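Local coordinates for protein phosphoserine aminotransferase SerC (Cytophaga hutchinsonii ATCC 33406, PDB 3FFR) that probably catalyses the pyridoxal-phosphate-dependent transfer of an amino group between phosphoserine and 2-oxoglutarate, a step of serine biosynthesis, at residues E72-I77 / Y99-E104; C81-S86 / L216-S221; L27-G32 / S38-E43. One frame throughout, in Å; residues are numbered along the deposited sequence.

From the N terminus, interaction 3 comes first. It closes a short loop between helix 19-28 and helix 39-55, with five residues between its two segments. Interaction 1 opens next and joins helix 70-81 to helix 93-104, with strand 85-90 of the seven-stranded sheet between them. Interaction 2 starts inside that span, at the turn leading into strand 85-90, and reaches forward 130 residues to the end of helix 206-217. Interactions 1 and 2 therefore cross along the chain. They also touch, where A102 CB meets S86 OG. Interaction 3 stands apart, its centre about 33 Å from that of interaction 1. Interactions 1 and 3 both border the second subunit.

Interaction 1: E72-I77 / Y99-E104; sequences EIWERI and YEFAGE
F101 on helix 93-104 meets W74 and E75 on helix 70-81, and the backbones come closest at E75 and F101, with 6.7 Å between their CA atoms. The six-membered ring of W74 points its edge at the face of F101, a T-shaped pair with planes at 87°. W74 CE3 lies 3.7 Å from F101 CE2, over the rim of the phenyl ring and not its centre. W74 CB also touches F101 CD2. The edge of F101 faces the backbone of E75, with F101 CD2 3.9 Å from E75 N. F101 CG sits anti to its carbonyl carbon (chi1 -84°), which sends the ring across to the other helix. With an alanine here, the W74 edge would probably lose this aromatic face and a gap would be likely to open between the two helices. W74 also stacks on F98, and its NE1 bonds to D167. The W74 side chain is about 8 Å from a bound serine. Within helix 70-81, R76 grips E72 OE2 through NE and NH2. E75 turns its carboxylate to the second subunit, where T224 and R76 receive it. This is aromatic helix-helix packing beside the central sheet of a class-V aminotransferase.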
ATOM      1  N   GLU A  72       0.054  -8.977   0.335  1.00 26.69           N
ATOM      2  CA  GLU A  72       1.477  -8.744   0.159  1.00 25.05           C
ATOM      3  C   GLU A  72       2.276  -9.623   1.142  1.00 25.16           C
ATOM      4  O   GLU A  72       3.279 -10.240   0.773  1.00 25.72           O
ATOM      5  CB  GLU A  72       1.882  -7.287   0.383  1.00 25.43           C
ATOM      6  CG  GLU A  72       3.366  -7.154   0.169  1.00 26.24           C
ATOM      7  CD  GLU A  72       4.019  -5.798   0.391  1.00 30.59           C
ATOM      8  OE1 GLU A  72       3.345  -4.814   0.740  1.00 27.29           O
ATOM      9  OE2 GLU A  72       5.272  -5.750   0.195  1.00 28.36           O
ATOM     10  N   ILE A  73       1.806  -9.651   2.387  1.00 25.52           N
ATOM     11  CA  ILE A  73       2.437 -10.423   3.456  1.00 26.11           C
ATOM     12  C   ILE A  73       2.475 -11.938   3.091  1.00 26.68           C
ATOM     13  O   ILE A  73       3.518 -12.607   3.270  1.00 26.03           O
ATOM     14  CB  ILE A  73       1.853 -10.150   4.856  1.00 25.31           C
ATOM     15  CG1 ILE A  73       2.131  -8.697   5.264  1.00 25.50           C
ATOM     16  CG2 ILE A  73       2.471 -11.140   5.888  1.00 25.82           C
ATOM     17  CD1 ILE A  73       1.274  -8.222   6.438  1.00 24.34           C
ATOM     18  N   TRP A  74       1.403 -12.451   2.503  1.00 26.16           N
ATOM     19  CA  TRP A  74       1.462 -13.865   2.039  1.00 27.00           C
ATOM     20  C   TRP A  74       2.693 -14.076   1.125  1.00 26.63           C
ATOM     21  O   TRP A  74       3.470 -15.007   1.244  1.00 26.69           O
ATOM     22  CB  TRP A  74       0.251 -14.244   1.225  1.00 25.72           C
ATOM     23  CG  TRP A  74      -1.021 -14.448   1.956  1.00 24.48           C
ATOM     24  CD1 TRP A  74      -1.213 -14.675   3.288  1.00 30.12           C
ATOM     25  CD2 TRP A  74      -2.322 -14.494   1.355  1.00 24.99           C
ATOM     26  NE1 TRP A  74      -2.563 -14.855   3.554  1.00 31.22           N
ATOM     27  CE2 TRP A  74      -3.259 -14.748   2.382  1.00 24.23           C
ATOM     28  CE3 TRP A  74      -2.774 -14.358   0.058  1.00 28.52           C
ATOM     29  CZ2 TRP A  74      -4.616 -14.898   2.120  1.00 24.94           C
ATOM     30  CZ3 TRP A  74      -4.111 -14.472  -0.195  1.00 29.08           C
ATOM     31  CH2 TRP A  74      -5.025 -14.720   0.826  1.00 29.11           C
ATOM     32  N   GLU A  75       2.814 -13.205   0.137  1.00 26.85           N
ATOM     33  CA  GLU A  75       3.932 -13.283  -0.817  1.00 24.67           C
ATOM     34  C   GLU A  75       5.291 -13.174  -0.134  1.00 25.16           C
ATOM     35  O   GLU A  75       6.213 -13.969  -0.408  1.00 25.52           O
ATOM     36  CB  GLU A  75       3.786 -12.224  -1.915  1.00 27.43           C
ATOM     37  CG  GLU A  75       4.857 -12.337  -2.999  1.00 25.68           C
ATOM     38  CD  GLU A  75       4.740 -11.243  -4.037  1.00 29.77           C
ATOM     39  OE1 GLU A  75       5.234 -10.143  -3.761  1.00 31.31           O
ATOM     40  OE2 GLU A  75       4.279 -11.547  -5.138  1.00 29.12           O
ATOM     41  N   ARG A  76       5.413 -12.193   0.765  1.00 26.86           N
ATOM     42  CA  ARG A  76       6.680 -11.927   1.457  1.00 25.33           C
ATOM     43  C   ARG A  76       7.070 -13.063   2.385  1.00 25.32           C
ATOM     44  O   ARG A  76       8.271 -13.340   2.588  1.00 25.82           O
ATOM     45  CB  ARG A  76       6.674 -10.598   2.222  1.00 26.69           C
ATOM     46  CG  ARG A  76       6.336  -9.366   1.407  1.00 28.75           C
ATOM     47  CD  ARG A  76       7.044  -9.312   0.082  1.00 29.03           C
ATOM     48  NE  ARG A  76       6.719  -8.057  -0.639  1.00 27.64           N
ATOM     49  CZ  ARG A  76       7.158  -7.780  -1.859  1.00 28.71           C
ATOM     50  NH1 ARG A  76       7.888  -8.683  -2.512  1.00 27.11           N
ATOM     51  NH2 ARG A  76       6.883  -6.598  -2.407  1.00 30.09           N
ATOM     52  N   ILE A  77       6.081 -13.724   2.983  1.00 25.10           N
ATOM     53  CA  ILE A  77       6.369 -14.897   3.827  1.00 27.28           C
ATOM     54  C   ILE A  77       7.096 -15.972   3.033  1.00 25.14           C
ATOM     55  O   ILE A  77       8.135 -16.499   3.447  1.00 26.26           O
ATOM     56  CB  ILE A  77       5.084 -15.508   4.486  1.00 27.08           C
ATOM     57  CG1 ILE A  77       4.622 -14.582   5.622  1.00 24.54           C
ATOM     58  CG2 ILE A  77       5.332 -16.966   4.985  1.00 25.95           C
ATOM     59  CD1 ILE A  77       3.178 -14.845   6.125  1.00 23.13           C
ATOM     60  N   TYR A  99      -2.034 -20.849  -0.110  1.00 24.51           N
ATOM     61  CA  TYR A  99      -1.428 -22.103  -0.540  1.00 24.82           C
ATOM     62  C   TYR A  99      -0.989 -22.011  -1.998  1.00 25.74           C
ATOM     63  O   TYR A  99       0.110 -22.444  -2.359  1.00 26.16           O
ATOM     64  CB  TYR A  99      -2.444 -23.253  -0.331  1.00 26.81           C
ATOM     65  CG  TYR A  99      -2.221 -24.492  -1.179  1.00 24.00           C
ATOM     66  CD1 TYR A  99      -1.219 -25.387  -0.872  1.00 24.75           C
ATOM     67  CD2 TYR A  99      -3.036 -24.759  -2.262  1.00 27.39           C
ATOM     68  CE1 TYR A  99      -1.021 -26.511  -1.633  1.00 28.08           C
ATOM     69  CE2 TYR A  99      -2.839 -25.862  -3.040  1.00 28.26           C
ATOM     70  CZ  TYR A  99      -1.844 -26.749  -2.715  1.00 29.72           C
ATOM     71  OH  TYR A  99      -1.663 -27.874  -3.501  1.00 29.47           O
ATOM     72  N   GLU A 100      -1.853 -21.437  -2.831  1.00 26.63           N
ATOM     73  CA  GLU A 100      -1.552 -21.304  -4.272  1.00 25.95           C
ATOM     74  C   GLU A 100      -0.349 -20.408  -4.571  1.00 28.09           C
ATOM     75  O   GLU A 100       0.416 -20.632  -5.510  1.00 25.44           O
ATOM     76  CB  GLU A 100      -2.778 -20.777  -5.033  1.00 26.66           C
ATOM     77  CG  GLU A 100      -3.876 -21.819  -5.143  1.00 27.78           C
ATOM     78  CD  GLU A 100      -5.187 -21.274  -5.671  1.00 34.17           C
ATOM     79  OE1 GLU A 100      -5.345 -20.044  -5.757  1.00 30.09           O
ATOM     80  OE2 GLU A 100      -6.088 -22.106  -5.950  1.00 30.97           O
ATOM     81  N   PHE A 101      -0.170 -19.398  -3.737  1.00 26.69           N
ATOM     82  CA  PHE A 101       1.000 -18.499  -3.897  1.00 26.23           C
ATOM     83  C   PHE A 101       2.300 -19.288  -3.839  1.00 26.42           C
ATOM     84  O   PHE A 101       3.278 -18.956  -4.514  1.00 27.69           O
ATOM     85  CB  PHE A 101       1.050 -17.429  -2.785  1.00 26.72           C
ATOM     86  CG  PHE A 101       0.212 -16.222  -3.040  1.00 25.93           C
ATOM     87  CD1 PHE A 101      -0.931 -16.268  -3.838  1.00 28.28           C
ATOM     88  CD2 PHE A 101       0.556 -15.009  -2.435  1.00 27.70           C
ATOM     89  CE1 PHE A 101      -1.707 -15.134  -4.057  1.00 26.94           C
ATOM     90  CE2 PHE A 101      -0.218 -13.887  -2.628  1.00 27.78           C
ATOM     91  CZ  PHE A 101      -1.354 -13.950  -3.421  1.00 26.55           C
ATOM     92  N   ALA A 102       2.356 -20.307  -2.991  1.00 27.67           N
ATOM     93  CA  ALA A 102       3.608 -21.056  -2.850  1.00 26.06           C
ATOM     94  C   ALA A 102       4.026 -21.633  -4.217  1.00 28.47           C
ATOM     95  O   ALA A 102       5.161 -21.472  -4.664  1.00 29.95           O
ATOM     96  CB  ALA A 102       3.492 -22.182  -1.768  1.00 29.27           C
ATOM     97  N   GLY A 103       3.075 -22.286  -4.883  1.00 27.74           N
ATOM     98  CA  GLY A 103       3.319 -22.847  -6.212  1.00 27.26           C
ATOM     99  C   GLY A 103       3.604 -21.784  -7.258  1.00 28.12           C
ATOM    100  O   GLY A 103       4.448 -21.949  -8.136  1.00 28.58           O
ATOM    101  N   GLU A 104       2.897 -20.669  -7.183  1.00 28.73           N
ATOM    102  CA  GLU A 104       3.134 -19.593  -8.162  1.00 27.23           C
ATOM    103  C   GLU A 104       4.555 -19.038  -8.054  1.00 30.34           C
ATOM    104  O   GLU A 104       5.120 -18.505  -9.035  1.00 30.61           O
ATOM    105  CB  GLU A 104       2.100 -18.474  -8.005  1.00 28.16           C
ATOM    106  CG  GLU A 104       0.775 -18.934  -8.488  1.00 29.46           C
ATOM    107  CD  GLU A 104      -0.398 -18.032  -8.121  1.00 39.36           C
ATOM    108  OE1 GLU A 104      -0.188 -16.867  -7.789  1.00 37.63           O
ATOM    109  OE2 GLU A 104      -1.548 -18.538  -8.136  1.00 38.59           O
TER

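Interaction 2: C81-S86 / L216-S221; sequences CVEKKS and LAKRKS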
ATOM      1  N   CYS A  81      11.081 -16.769   3.564  1.00 27.93           N
ATOM      2  CA  CYS A  81      11.188 -17.864   4.505  1.00 27.78           C
ATOM      3  C   CYS A  81      11.081 -19.292   4.000  1.00 26.63           C
ATOM      4  O   CYS A  81      11.204 -20.221   4.775  1.00 27.77           O
ATOM      5  CB  CYS A  81      10.161 -17.692   5.617  1.00 29.65           C
ATOM      6  SG  CYS A  81      10.207 -16.078   6.477  1.00 28.96           S
ATOM      7  N   VAL A  82      10.887 -19.462   2.707  1.00 26.51           N
ATOM      8  CA  VAL A  82      10.744 -20.798   2.149  1.00 25.31           C
ATOM      9  C   VAL A  82      11.692 -21.023   0.991  1.00 27.47           C
ATOM     10  O   VAL A  82      11.617 -20.355  -0.026  1.00 27.64           O
ATOM     11  CB  VAL A  82       9.297 -21.097   1.634  1.00 25.59           C
ATOM     12  CG1 VAL A  82       9.205 -22.598   1.154  1.00 26.41           C
ATOM     13  CG2 VAL A  82       8.220 -20.781   2.719  1.00 23.92           C
ATOM     14  N   GLU A  83      12.594 -21.965   1.174  1.00 27.72           N
ATOM     15  CA  GLU A  83      13.515 -22.321   0.102  1.00 28.99           C
ATOM     16  C   GLU A  83      12.833 -23.274  -0.872  1.00 29.71           C
ATOM     17  O   GLU A  83      12.870 -23.074  -2.098  1.00 30.19           O
ATOM     18  CB  GLU A  83      14.794 -22.983   0.645  1.00 29.38           C
ATOM     19  CG  GLU A  83      15.822 -23.214  -0.465  1.00 35.01           C
ATOM     20  CD  GLU A  83      17.165 -23.723   0.059  1.00 44.08           C
ATOM     21  OE1 GLU A  83      17.279 -23.968   1.262  1.00 41.60           O
ATOM     22  OE2 GLU A  83      18.102 -23.869  -0.738  1.00 49.52           O
ATOM     23  N   LYS A  84      12.204 -24.299  -0.327  1.00 27.41           N
ATOM     24  CA  LYS A  84      11.613 -25.367  -1.135  0.50 27.41           C
ATOM     25  C   LYS A  84      10.158 -25.722  -0.844  1.00 29.36           C
ATOM     26  O   LYS A  84       9.328 -25.788  -1.751  1.00 29.16           O
ATOM     27  CB  LYS A  84      12.467 -26.631  -0.961  0.50 27.54           C
ATOM     28  CG  LYS A  84      13.927 -26.439  -1.363  0.50 28.62           C
ATOM     29  CD  LYS A  84      14.762 -27.685  -1.231  0.50 39.24           C
ATOM     30  CE  LYS A  84      16.182 -27.410  -1.690  0.50 42.78           C
ATOM     31  NZ  LYS A  84      16.183 -26.802  -3.068  0.50 44.22           N
ATOM     32  N   LYS A  85       9.862 -25.960   0.435  1.00 27.37           N
ATOM     33  CA  LYS A  85       8.543 -26.469   0.830  1.00 26.52           C
ATOM     34  C   LYS A  85       7.863 -25.812   2.001  1.00 27.45           C
ATOM     35  O   LYS A  85       8.468 -25.494   3.014  1.00 26.22           O
ATOM     36  CB  LYS A  85       8.667 -27.961   1.193  1.00 27.29           C
ATOM     37  CG  LYS A  85       9.313 -28.884   0.136  1.00 29.74           C
ATOM     38  CD  LYS A  85       9.089 -30.352   0.453  1.00 34.41           C
ATOM     39  CE  LYS A  85       9.724 -31.230  -0.599  1.00 34.53           C
ATOM     40  NZ  LYS A  85       9.409 -32.677  -0.379  1.00 33.31           N
ATOM     41  N   SER A  86       6.568 -25.612   1.812  1.00 26.36           N
ATOM     42  CA  SER A  86       5.713 -25.121   2.867  1.00 25.71           C
ATOM     43  C   SER A  86       4.583 -26.117   3.120  1.00 26.73           C
ATOM     44  O   SER A  86       4.363 -27.051   2.361  1.00 27.62           O
ATOM     45  CB  SER A  86       5.119 -23.779   2.472  1.00 27.37           C
ATOM     46  OG  SER A  86       4.356 -23.917   1.289  1.00 28.98           O
ATOM     47  N   LEU A 216      19.210 -15.629   2.463  1.00 32.53           N
ATOM     48  CA  LEU A 216      19.968 -14.580   1.765  1.00 35.02           C
ATOM     49  C   LEU A 216      21.442 -14.991   1.725  1.00 36.99           C
ATOM     50  O   LEU A 216      22.109 -14.831   0.714  1.00 37.75           O
ATOM     51  CB  LEU A 216      19.805 -13.204   2.438  1.00 35.81           C
ATOM     52  CG  LEU A 216      20.492 -12.020   1.727  1.00 36.15           C
ATOM     53  CD1 LEU A 216      19.972 -11.846   0.340  1.00 35.87           C
ATOM     54  CD2 LEU A 216      20.343 -10.745   2.519  1.00 37.98           C
ATOM     55  N   ALA A 217      21.936 -15.517   2.836  1.00 33.98           N
ATOM     56  CA  ALA A 217      23.339 -15.947   2.920  1.00 36.63           C
ATOM     57  C   ALA A 217      23.662 -17.069   1.939  1.00 39.80           C
ATOM     58  O   ALA A 217      24.803 -17.184   1.476  1.00 43.70           O
ATOM     59  CB  ALA A 217      23.694 -16.356   4.340  1.00 33.82           C
ATOM     60  N   LYS A 218      22.659 -17.866   1.613  1.00 41.21           N
ATOM     61  CA  LYS A 218      22.793 -19.000   0.682  1.00 42.84           C
ATOM     62  C   LYS A 218      22.790 -18.478  -0.727  1.00 43.59           C
ATOM     63  O   LYS A 218      22.716 -19.238  -1.678  1.00 43.49           O
ATOM     64  CB  LYS A 218      21.635 -20.005   0.804  1.00 44.44           C
ATOM     65  CG  LYS A 218      21.600 -20.777   2.095  1.00 51.06           C
ATOM     66  CD  LYS A 218      20.618 -21.956   2.054  1.00 53.70           C
ATOM     67  CE  LYS A 218      21.061 -23.038   1.065  1.00 57.05           C
ATOM     68  NZ  LYS A 218      20.230 -24.277   1.183  1.00 58.55           N
ATOM     69  N   ARG A 219      22.849 -17.163  -0.835  1.00 43.59           N
ATOM     70  CA  ARG A 219      22.842 -16.464  -2.134  1.00 44.09           C
ATOM     71  C   ARG A 219      21.517 -16.565  -2.877  1.00 45.00           C
ATOM     72  O   ARG A 219      21.469 -16.495  -4.099  1.00 45.76           O
ATOM     73  CB  ARG A 219      23.989 -16.915  -3.035  1.00 47.42           C
ATOM     74  CG  ARG A 219      25.359 -16.556  -2.460  1.00 51.64           C
ATOM     75  CD  ARG A 219      26.509 -16.775  -3.470  1.00 56.62           C
ATOM     76  N   LYS A 220      20.458 -16.773  -2.117  1.00 41.24           N
ATOM     77  CA  LYS A 220      19.094 -16.766  -2.676  1.00 42.61           C
ATOM     78  C   LYS A 220      18.546 -15.346  -2.616  1.00 38.82           C
ATOM     79  O   LYS A 220      18.762 -14.638  -1.648  1.00 41.51           O
ATOM     80  CB  LYS A 220      18.124 -17.638  -1.846  1.00 43.59           C
ATOM     81  CG  LYS A 220      18.561 -19.054  -1.618  1.00 53.22           C
ATOM     82  CD  LYS A 220      18.583 -19.838  -2.898  1.00 62.07           C
ATOM     83  CE  LYS A 220      18.575 -21.332  -2.601  1.00 65.46           C
ATOM     84  NZ  LYS A 220      18.350 -22.130  -3.836  1.00 69.41           N
ATOM     85  N   SER A 221      17.847 -14.921  -3.657  1.00 37.67           N
ATOM     86  CA  SER A 221      17.162 -13.622  -3.576  1.00 34.68           C
ATOM     87  C   SER A 221      15.942 -13.810  -2.708  1.00 32.64           C
ATOM     88  O   SER A 221      15.169 -14.759  -2.921  1.00 31.56           O
ATOM     89  CB  SER A 221      16.706 -13.121  -4.930  1.00 34.65           C
ATOM     90  OG  SER A 221      15.906 -11.969  -4.739  1.00 34.90           O
TER
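E83 reaches across to K218 and K220, and its carboxylate carries most of the contact. The turn before strand 85-90 supplies the acid. The chain just past helix 206-217 supplies the two lysines. K218 NZ straddles both carboxylate oxygens. The bond from K218 NZ to E83 OE2 is 2.9 Å long and uses the syn lone pair. The second bond, from K218 NZ to E83 OE1 at 3.0 Å, is weak. K220 adds charge from another direction. K220 NZ lies 3.6 Å from E83 OE2, a salt bridge without a hydrogen bond, while K220 CE comes nearer to the same oxygen, at 3.2 Å. E83 is extended, with CG anti to the backbone N (chi1 -174°), which carries the carboxylate out to the lysines. Both lysine chains cross it at about a right angle. K218 bends at chi3 to bring its ammonium round to the two oxygens.

E83 OE1 also lies against an oxygen of a bound polyethylene glycol fragment, probably from the crystallisation liquor. The backbone of the turn is held separately: E132 accepts from the N atoms of E83, K84 and K85. On the other side, R219 has positive phi and is the C-prime residue of a Schellman motif that ends helix 206-217. The turn at R219 lies between the two lysines that meet E83.

One carboxylate thus answers two ammonium groups at the surface. The two ammonium groups are likely to favour the charged form of E83, which ties the turn to the helix end by charge.

Interaction 3: L27-G32 / S38-E43; sequences LDEKIG and SKKFEE
K40 reaches from the first turn of helix 39-55 to E29 and I31, near the C-terminal end of helix 19-28. The segment 38-43 begins with S38, the N-cap of its helix. S38 OG accepts from F41 N at 3.0 Å, with an N-H...O angle of 159°, and so satisfies one of the amides at the helix start. The same hydroxyl is also hydrogen-bonded to S35 O. K39 comes next and opens the helix proper; its O accepts from E43 N.

K40 makes the contact. Its chain leaves with the backbone N and CG anti to each other (chi1 173°), and a bend at chi2 (67°) turns the rest of the chain, straight from there on, toward E29. K40 NZ comes 3.6 Å from E29 OE1. This is a salt bridge, but no direct hydrogen bond is formed. A water joins the two groups. It donates to E29 OE1 at 3.1 Å and accepts a weak bond from K40 NZ at 3.5 Å. K40 CE, next to the ammonium, lies 4.0 Å from I31 CD1, a loose van der Waals contact. Both E29 and I31 cross the lysine at about a right angle.

F41 follows. F41 CA and I31 CA are the closest CA pair across the contact, at 7.9 Å. The F41 side chain also touches I34, P244 and helix 246-262. F250 of that helix also touches E29 and I31. E42 turns to Q239, and E43 continues the helix with its O bonded to T47 OG1.

K30 has positive phi and closes helix 19-28 in a Schellman motif. The contact therefore joins a helix end to a helix start across a short loop. Its chemistry is a loose ion pair without a direct hydrogen bond, bridged from the side by a water, so the hold is probably modest.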
ATOM      1  N   LEU A  27      -5.619  15.615   9.291  1.00 29.39           N
ATOM      2  CA  LEU A  27      -5.634  16.683   8.296  1.00 29.78           C
ATOM      3  C   LEU A  27      -5.088  17.954   8.926  1.00 29.69           C
ATOM      4  O   LEU A  27      -4.268  18.675   8.332  1.00 30.06           O
ATOM      5  CB  LEU A  27      -7.048  16.927   7.783  1.00 30.12           C
ATOM      6  CG  LEU A  27      -7.658  15.800   6.952  1.00 32.38           C
ATOM      7  CD1 LEU A  27      -9.160  16.030   6.752  1.00 37.42           C
ATOM      8  CD2 LEU A  27      -6.890  15.571   5.615  1.00 32.62           C
ATOM      9  N   ASP A  28      -5.532  18.212  10.138  1.00 32.81           N
ATOM     10  CA  ASP A  28      -5.130  19.426  10.861  1.00 30.21           C
ATOM     11  C   ASP A  28      -3.646  19.501  11.117  1.00 32.40           C
ATOM     12  O   ASP A  28      -3.030  20.593  11.020  1.00 33.73           O
ATOM     13  CB  ASP A  28      -5.850  19.546  12.214  1.00 31.82           C
ATOM     14  CG  ASP A  28      -7.279  20.021  12.080  1.00 39.36           C
ATOM     15  OD1 ASP A  28      -7.639  20.509  11.007  1.00 43.63           O
ATOM     16  OD2 ASP A  28      -8.028  19.950  13.072  1.00 43.69           O
ATOM     17  N   GLU A  29      -3.075  18.343  11.429  1.00 30.93           N
ATOM     18  CA  GLU A  29      -1.639  18.234  11.753  1.00 31.27           C
ATOM     19  C   GLU A  29      -0.754  18.042  10.539  1.00 30.03           C
ATOM     20  O   GLU A  29       0.468  17.993  10.660  1.00 32.11           O
ATOM     21  CB  GLU A  29      -1.355  17.102  12.725  1.00 30.02           C
ATOM     22  CG  GLU A  29      -2.041  17.351  14.101  1.00 36.70           C
ATOM     23  CD  GLU A  29      -1.677  16.343  15.184  1.00 42.95           C
ATOM     24  OE1 GLU A  29      -0.850  15.443  14.962  1.00 45.98           O
ATOM     25  OE2 GLU A  29      -2.238  16.469  16.299  1.00 55.10           O
ATOM     26  N   LYS A  30      -1.391  17.926   9.382  1.00 29.71           N
ATOM     27  CA  LYS A  30      -0.681  17.699   8.115  1.00 26.95           C
ATOM     28  C   LYS A  30       0.164  16.420   8.114  1.00 27.22           C
ATOM     29  O   LYS A  30       1.251  16.358   7.565  1.00 28.79           O
ATOM     30  CB  LYS A  30       0.153  18.934   7.698  1.00 28.68           C
ATOM     31  CG  LYS A  30      -0.757  20.109   7.349  1.00 32.19           C
ATOM     32  CD  LYS A  30       0.024  21.231   6.675  1.00 33.21           C
ATOM     33  CE  LYS A  30      -0.916  22.293   6.086  1.00 41.57           C
ATOM     34  NZ  LYS A  30      -0.201  23.364   5.336  1.00 35.61           N
ATOM     35  N   ILE A  31      -0.406  15.379   8.705  1.00 26.74           N
ATOM     36  CA  ILE A  31       0.257  14.089   8.781  1.00 26.22           C
ATOM     37  C   ILE A  31       0.593  13.567   7.384  1.00 27.09           C
ATOM     38  O   ILE A  31       1.576  12.862   7.194  1.00 28.18           O
ATOM     39  CB  ILE A  31      -0.627  13.042   9.567  1.00 25.94           C
ATOM     40  CG1 ILE A  31      -0.798  13.453  11.020  1.00 28.26           C
ATOM     41  CG2 ILE A  31      -0.014  11.610   9.447  1.00 27.17           C
ATOM     42  CD1 ILE A  31       0.495  13.507  11.813  1.00 28.62           C
ATOM     43  N   GLY A  32      -0.211  13.965   6.402  1.00 28.53           N
ATOM     44  CA  GLY A  32      -0.055  13.492   5.009  1.00 28.99           C
ATOM     45  C   GLY A  32       1.029  14.232   4.235  1.00 29.83           C
ATOM     46  O   GLY A  32       1.423  13.848   3.112  1.00 28.81           O
ATOM     47  N   SER A  38      11.111  12.138   8.861  1.00 28.51           N
ATOM     48  CA  SER A  38      11.082  13.169   9.940  1.00 29.93           C
ATOM     49  C   SER A  38      10.916  12.605  11.319  1.00 29.76           C
ATOM     50  O   SER A  38      10.429  11.498  11.512  1.00 28.84           O
ATOM     51  CB  SER A  38       9.932  14.170   9.716  1.00 30.89           C
ATOM     52  OG  SER A  38       8.643  13.582   9.892  1.00 29.87           O
ATOM     53  N   LYS A  39      11.319  13.401  12.307  1.00 28.69           N
ATOM     54  CA  LYS A  39      11.143  12.978  13.689  1.00 28.23           C
ATOM     55  C   LYS A  39       9.671  12.829  14.032  1.00 27.83           C
ATOM     56  O   LYS A  39       9.263  11.941  14.791  1.00 28.75           O
ATOM     57  CB  LYS A  39      11.807  13.950  14.676  1.00 26.89           C
ATOM     58  CG  LYS A  39      11.532  13.565  16.134  1.00 35.85           C
ATOM     59  N   LYS A  40       8.853  13.690  13.448  1.00 28.99           N
ATOM     60  CA  LYS A  40       7.422  13.607  13.716  1.00 29.04           C
ATOM     61  C   LYS A  40       6.897  12.287  13.187  1.00 28.55           C
ATOM     62  O   LYS A  40       6.144  11.607  13.871  1.00 27.87           O
ATOM     63  CB  LYS A  40       6.653  14.760  13.105  1.00 32.62           C
ATOM     64  CG  LYS A  40       5.134  14.597  13.236  1.00 36.40           C
ATOM     65  CD  LYS A  40       4.593  14.663  14.691  1.00 45.10           C
ATOM     66  CE  LYS A  40       3.049  14.568  14.715  1.00 45.59           C
ATOM     67  NZ  LYS A  40       2.459  14.611  16.088  1.00 51.39           N
ATOM     68  N   PHE A  41       7.319  11.877  11.993  1.00 28.90           N
ATOM     69  CA  PHE A  41       6.844  10.582  11.472  1.00 28.45           C
ATOM     70  C   PHE A  41       7.325   9.426  12.347  1.00 28.55           C
ATOM     71  O   PHE A  41       6.582   8.463  12.626  1.00 26.68           O
ATOM     72  CB  PHE A  41       7.226  10.312   9.987  1.00 28.00           C
ATOM     73  CG  PHE A  41       6.788   8.957   9.546  1.00 29.65           C
ATOM     74  CD1 PHE A  41       5.494   8.746   9.159  1.00 32.10           C
ATOM     75  CD2 PHE A  41       7.636   7.872   9.672  1.00 28.42           C
ATOM     76  CE1 PHE A  41       5.040   7.453   8.837  1.00 34.32           C
ATOM     77  CE2 PHE A  41       7.216   6.594   9.325  1.00 29.27           C
ATOM     78  CZ  PHE A  41       5.916   6.392   8.910  1.00 29.03           C
ATOM     79  N   GLU A  42       8.575   9.512  12.778  1.00 27.55           N
ATOM     80  CA  GLU A  42       9.141   8.475  13.646  1.00 28.44           C
ATOM     81  C   GLU A  42       8.290   8.307  14.908  1.00 27.82           C
ATOM     82  O   GLU A  42       8.087   7.202  15.406  1.00 27.29           O
ATOM     83  CB  GLU A  42      10.599   8.755  13.990  1.00 26.89           C
ATOM     84  CG  GLU A  42      11.477   8.576  12.809  1.00 27.87           C
ATOM     85  CD  GLU A  42      12.932   8.857  13.140  1.00 40.02           C
ATOM     86  OE1 GLU A  42      13.228   9.090  14.313  1.00 44.44           O
ATOM     87  OE2 GLU A  42      13.764   8.826  12.238  1.00 32.28           O
ATOM     88  N   GLU A  43       7.771   9.429  15.412  1.00 28.49           N
ATOM     89  CA  GLU A  43       6.907   9.400  16.603  1.00 27.37           C
ATOM     90  C   GLU A  43       5.565   8.700  16.315  1.00 28.71           C
ATOM     91  O   GLU A  43       5.043   7.923  17.127  1.00 29.15           O
ATOM     92  CB  GLU A  43       6.645  10.833  17.100  1.00 29.46           C
ATOM     93  CG  GLU A  43       7.856  11.493  17.710  1.00 40.15           C
ATOM     94  CD  GLU A  43       7.631  12.986  18.062  1.00 53.19           C
ATOM     95  OE1 GLU A  43       6.463  13.455  18.019  1.00 58.83           O
ATOM     96  OE2 GLU A  43       8.636  13.676  18.357  1.00 54.31           O
TER
HETATM   97  O   HOH W   1      -0.555  13.281  17.113  1.00 52.60           O